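Local coordinates for DUF3256 domain-containing protein (Porphyromonas gingivalis W83, PDB 2P3P), which is of unknown function but can bind magnesium, and belongs to the DUF3256 family, possibly acting at a membrane, at residues S88-T96 with R106-L117. Sequence-based numbering, arbitrary orientation.
Sequences SSSVICVVT and RIDFYTTEWKPL
Ser90 CB touches Thr112 CG2, in the turn after the second strand, and a water links the backbones, accepting from Thr112 N and donating to Ser90 O. Val91, itself buried, sets CG1 against Leu117 CD1 (3.9 Å), an apolar contact toward the edge of the sheet. Ile92 then bonds Tyr110 through both backbone groups, its N 2.8 Å from Tyr110 O. With CG1 beside the backbone N (chi1 -52°) and chi2 extended, its longer branch carries CD1 over one face of the Trp114 indole, a CH-pi contact 3.6 Å from the six-membered ring's centroid; the indole N-H goes to Cys15 O in helix 11-18. On the opposite face of the sheet, Cys93 SG approaches the Phe109 ring obliquely, 4.3 Å from its centroid, and also touches Ile107 CG2; the compact thiol can touch both while Leu159 of strand 155-159 packs on it. Val94, beta-branched as suits an extended strand, pairs with Asp108 and sets CG2 3.9 Å from Tyr110 CE2. Thr96, whose OG1 shares a water with Asp108 OD2, lies alongside Arg106, whose bent chain brings NH1 to Asp108 OD2 (2.9 Å), a salt bridge suited to the more exposed end. Paired backbone bonds at alternate residues make this an antiparallel beta hairpin, here within a larger meandering sheet.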
# COMPACT_ATOMS: atom_id res chain seq x y z
N SER A 88 -17.19 -1.57 -17.19
CA SER A 88 -16.72 -2.67 -18.03
C SER A 88 -15.22 -3.00 -17.93
O SER A 88 -14.79 -4.07 -18.36
CB SER A 88 -17.12 -2.42 -19.49
OG SER A 88 -16.77 -1.12 -19.97
N SER A 89 -14.40 -2.13 -17.35
CA SER A 89 -12.94 -2.34 -17.40
C SER A 89 -12.30 -2.00 -16.09
O SER A 89 -12.91 -1.34 -15.27
CB SER A 89 -12.27 -1.47 -18.45
OG SER A 89 -12.33 -0.12 -18.06
N SER A 90 -11.04 -2.40 -15.95
CA SER A 90 -10.37 -2.38 -14.64
C SER A 90 -8.92 -1.91 -14.74
O SER A 90 -8.31 -1.98 -15.79
CB SER A 90 -10.34 -3.81 -14.08
OG SER A 90 -11.61 -4.17 -13.59
N VAL A 91 -8.38 -1.50 -13.60
CA VAL A 91 -6.93 -1.33 -13.41
C VAL A 91 -6.48 -2.10 -12.14
O VAL A 91 -7.29 -2.43 -11.26
CB VAL A 91 -6.50 0.17 -13.35
CG1 VAL A 91 -6.82 0.88 -14.69
CG2 VAL A 91 -7.12 0.88 -12.20
N ILE A 92 -5.18 -2.42 -12.09
CA ILE A 92 -4.57 -3.09 -10.91
C ILE A 92 -3.88 -2.03 -10.03
O ILE A 92 -3.08 -1.25 -10.51
CB ILE A 92 -3.50 -4.14 -11.35
CG1 ILE A 92 -4.09 -5.11 -12.39
CG2 ILE A 92 -2.96 -4.94 -10.10
CD1 ILE A 92 -3.11 -5.98 -13.08
N CYS A 93 -4.19 -2.07 -8.73
CA CYS A 93 -3.60 -1.17 -7.75
C CYS A 93 -2.77 -2.01 -6.83
O CYS A 93 -3.26 -3.01 -6.27
CB CYS A 93 -4.71 -0.47 -6.96
SG CYS A 93 -4.05 0.66 -5.65
N VAL A 94 -1.48 -1.64 -6.67
CA VAL A 94 -0.57 -2.45 -5.88
C VAL A 94 0.03 -1.49 -4.89
O VAL A 94 0.49 -0.42 -5.27
CB VAL A 94 0.54 -3.16 -6.72
CG1 VAL A 94 1.37 -4.12 -5.84
CG2 VAL A 94 -0.05 -3.94 -7.87
N VAL A 95 -0.03 -1.86 -3.62
CA VAL A 95 0.51 -1.02 -2.56
C VAL A 95 1.63 -1.82 -1.93
O VAL A 95 1.42 -2.93 -1.42
CB VAL A 95 -0.57 -0.64 -1.48
CG1 VAL A 95 0.04 0.29 -0.42
CG2 VAL A 95 -1.78 -0.00 -2.09
N THR A 96 2.83 -1.25 -1.97
CA THR A 96 4.02 -1.96 -1.51
C THR A 96 4.60 -1.14 -0.37
O THR A 96 4.92 0.06 -0.55
CB THR A 96 5.07 -2.15 -2.61
OG1 THR A 96 4.50 -2.82 -3.74
CG2 THR A 96 6.27 -2.98 -2.06
N ARG A 106 4.43 2.69 -1.27
CA ARG A 106 4.34 3.17 -2.65
C ARG A 106 3.05 2.60 -3.21
O ARG A 106 2.73 1.45 -2.92
CB ARG A 106 5.52 2.67 -3.48
CG ARG A 106 6.88 3.14 -2.99
CD ARG A 106 8.08 2.65 -3.87
NE ARG A 106 7.98 1.22 -4.10
CZ ARG A 106 7.32 0.69 -5.13
NH1 ARG A 106 6.76 1.52 -6.01
NH2 ARG A 106 7.16 -0.63 -5.23
N ILE A 107 2.30 3.40 -3.93
CA ILE A 107 1.12 2.92 -4.66
C ILE A 107 1.48 2.95 -6.16
O ILE A 107 1.87 4.01 -6.72
CB ILE A 107 -0.12 3.78 -4.41
CG1 ILE A 107 -0.40 3.99 -2.93
CG2 ILE A 107 -1.36 3.12 -5.05
CD1 ILE A 107 -1.57 4.91 -2.68
N ASP A 108 1.39 1.77 -6.80
CA ASP A 108 1.59 1.61 -8.22
C ASP A 108 0.24 1.24 -8.87
O ASP A 108 -0.62 0.62 -8.25
CB ASP A 108 2.65 0.50 -8.48
CG ASP A 108 4.02 0.88 -7.98
OD1 ASP A 108 4.43 2.03 -8.26
OD2 ASP A 108 4.67 0.05 -7.32
N PHE A 109 0.05 1.69 -10.10
CA PHE A 109 -1.09 1.29 -10.94
C PHE A 109 -0.64 0.66 -12.22
O PHE A 109 0.38 1.08 -12.80
CB PHE A 109 -2.00 2.46 -11.24
CG PHE A 109 -2.73 2.95 -10.04
CD1 PHE A 109 -4.04 2.57 -9.80
CD2 PHE A 109 -2.10 3.82 -9.15
CE1 PHE A 109 -4.70 3.06 -8.69
CE2 PHE A 109 -2.76 4.32 -8.04
CZ PHE A 109 -4.03 3.95 -7.81
N TYR A 110 -1.37 -0.39 -12.64
CA TYR A 110 -1.12 -1.07 -13.91
C TYR A 110 -2.41 -1.28 -14.66
O TYR A 110 -3.50 -1.37 -14.06
CB TYR A 110 -0.50 -2.45 -13.72
CG TYR A 110 0.79 -2.51 -13.01
CD1 TYR A 110 1.99 -2.65 -13.69
CD2 TYR A 110 0.81 -2.49 -11.64
CE1 TYR A 110 3.20 -2.73 -12.98
CE2 TYR A 110 1.95 -2.59 -10.95
CZ TYR A 110 3.14 -2.72 -11.60
OH TYR A 110 4.24 -2.79 -10.76
N THR A 111 -2.30 -1.45 -15.97
CA THR A 111 -3.42 -2.06 -16.70
C THR A 111 -3.55 -3.53 -16.29
O THR A 111 -2.65 -4.10 -15.67
CB THR A 111 -3.23 -1.99 -18.22
OG1 THR A 111 -2.17 -2.88 -18.60
CG2 THR A 111 -2.89 -0.55 -18.68
N THR A 112 -4.66 -4.17 -16.65
CA THR A 112 -4.82 -5.61 -16.35
C THR A 112 -3.83 -6.50 -17.13
O THR A 112 -3.71 -7.70 -16.84
CB THR A 112 -6.27 -6.07 -16.53
OG1 THR A 112 -6.79 -5.58 -17.76
CG2 THR A 112 -7.17 -5.55 -15.41
N GLU A 113 -3.17 -5.93 -18.12
CA GLU A 113 -2.11 -6.59 -18.89
C GLU A 113 -0.70 -6.21 -18.44
O GLU A 113 0.27 -6.44 -19.21
CB GLU A 113 -2.22 -6.26 -20.38
CG GLU A 113 -3.52 -6.72 -21.07
CD GLU A 113 -4.75 -5.92 -20.58
OE1 GLU A 113 -4.77 -4.68 -20.67
OE2 GLU A 113 -5.69 -6.55 -20.06
N TRP A 114 -0.61 -5.62 -17.25
CA TRP A 114 0.64 -5.27 -16.54
C TRP A 114 1.45 -4.12 -17.17
O TRP A 114 2.66 -4.03 -17.00
CB TRP A 114 1.44 -6.54 -16.27
CG TRP A 114 0.69 -7.41 -15.31
CD1 TRP A 114 -0.02 -8.54 -15.59
CD2 TRP A 114 0.53 -7.17 -13.92
NE1 TRP A 114 -0.58 -9.04 -14.43
CE2 TRP A 114 -0.22 -8.21 -13.39
CE3 TRP A 114 1.03 -6.19 -13.06
CZ2 TRP A 114 -0.55 -8.29 -12.03
CZ3 TRP A 114 0.70 -6.27 -11.70
CH2 TRP A 114 -0.08 -7.30 -11.22
N LYS A 115 0.75 -3.25 -17.89
CA LYS A 115 1.37 -2.05 -18.45
C LYS A 115 1.34 -1.03 -17.34
O LYS A 115 0.28 -0.79 -16.80
CB LYS A 115 0.57 -1.55 -19.67
CG LYS A 115 1.14 -0.34 -20.40
CD LYS A 115 0.16 0.13 -21.51
CE LYS A 115 0.75 1.14 -22.44
NZ LYS A 115 0.81 2.46 -21.80
N PRO A 116 2.51 -0.47 -16.96
CA PRO A 116 2.53 0.53 -15.89
C PRO A 116 1.86 1.85 -16.26
O PRO A 116 2.01 2.36 -17.38
CB PRO A 116 4.02 0.73 -15.61
CG PRO A 116 4.70 0.28 -16.82
CD PRO A 116 3.86 -0.74 -17.47
N LEU A 117 1.10 2.38 -15.31
CA LEU A 117 0.40 3.62 -15.50
C LEU A 117 1.04 4.67 -14.60
O LEU A 117 1.72 4.34 -13.64
CB LEU A 117 -1.07 3.44 -15.28
CG LEU A 117 -1.78 2.41 -16.18
CD1 LEU A 117 -3.23 2.16 -15.70
CD2 LEU A 117 -1.74 2.84 -17.66
O HOH W 1 -6.39 -2.03 -17.65
O HOH W 2 -9.64 -4.05 -17.88
O HOH W 3 3.47 -0.62 -5.18
O HOH W 4 7.77 0.27 -1.16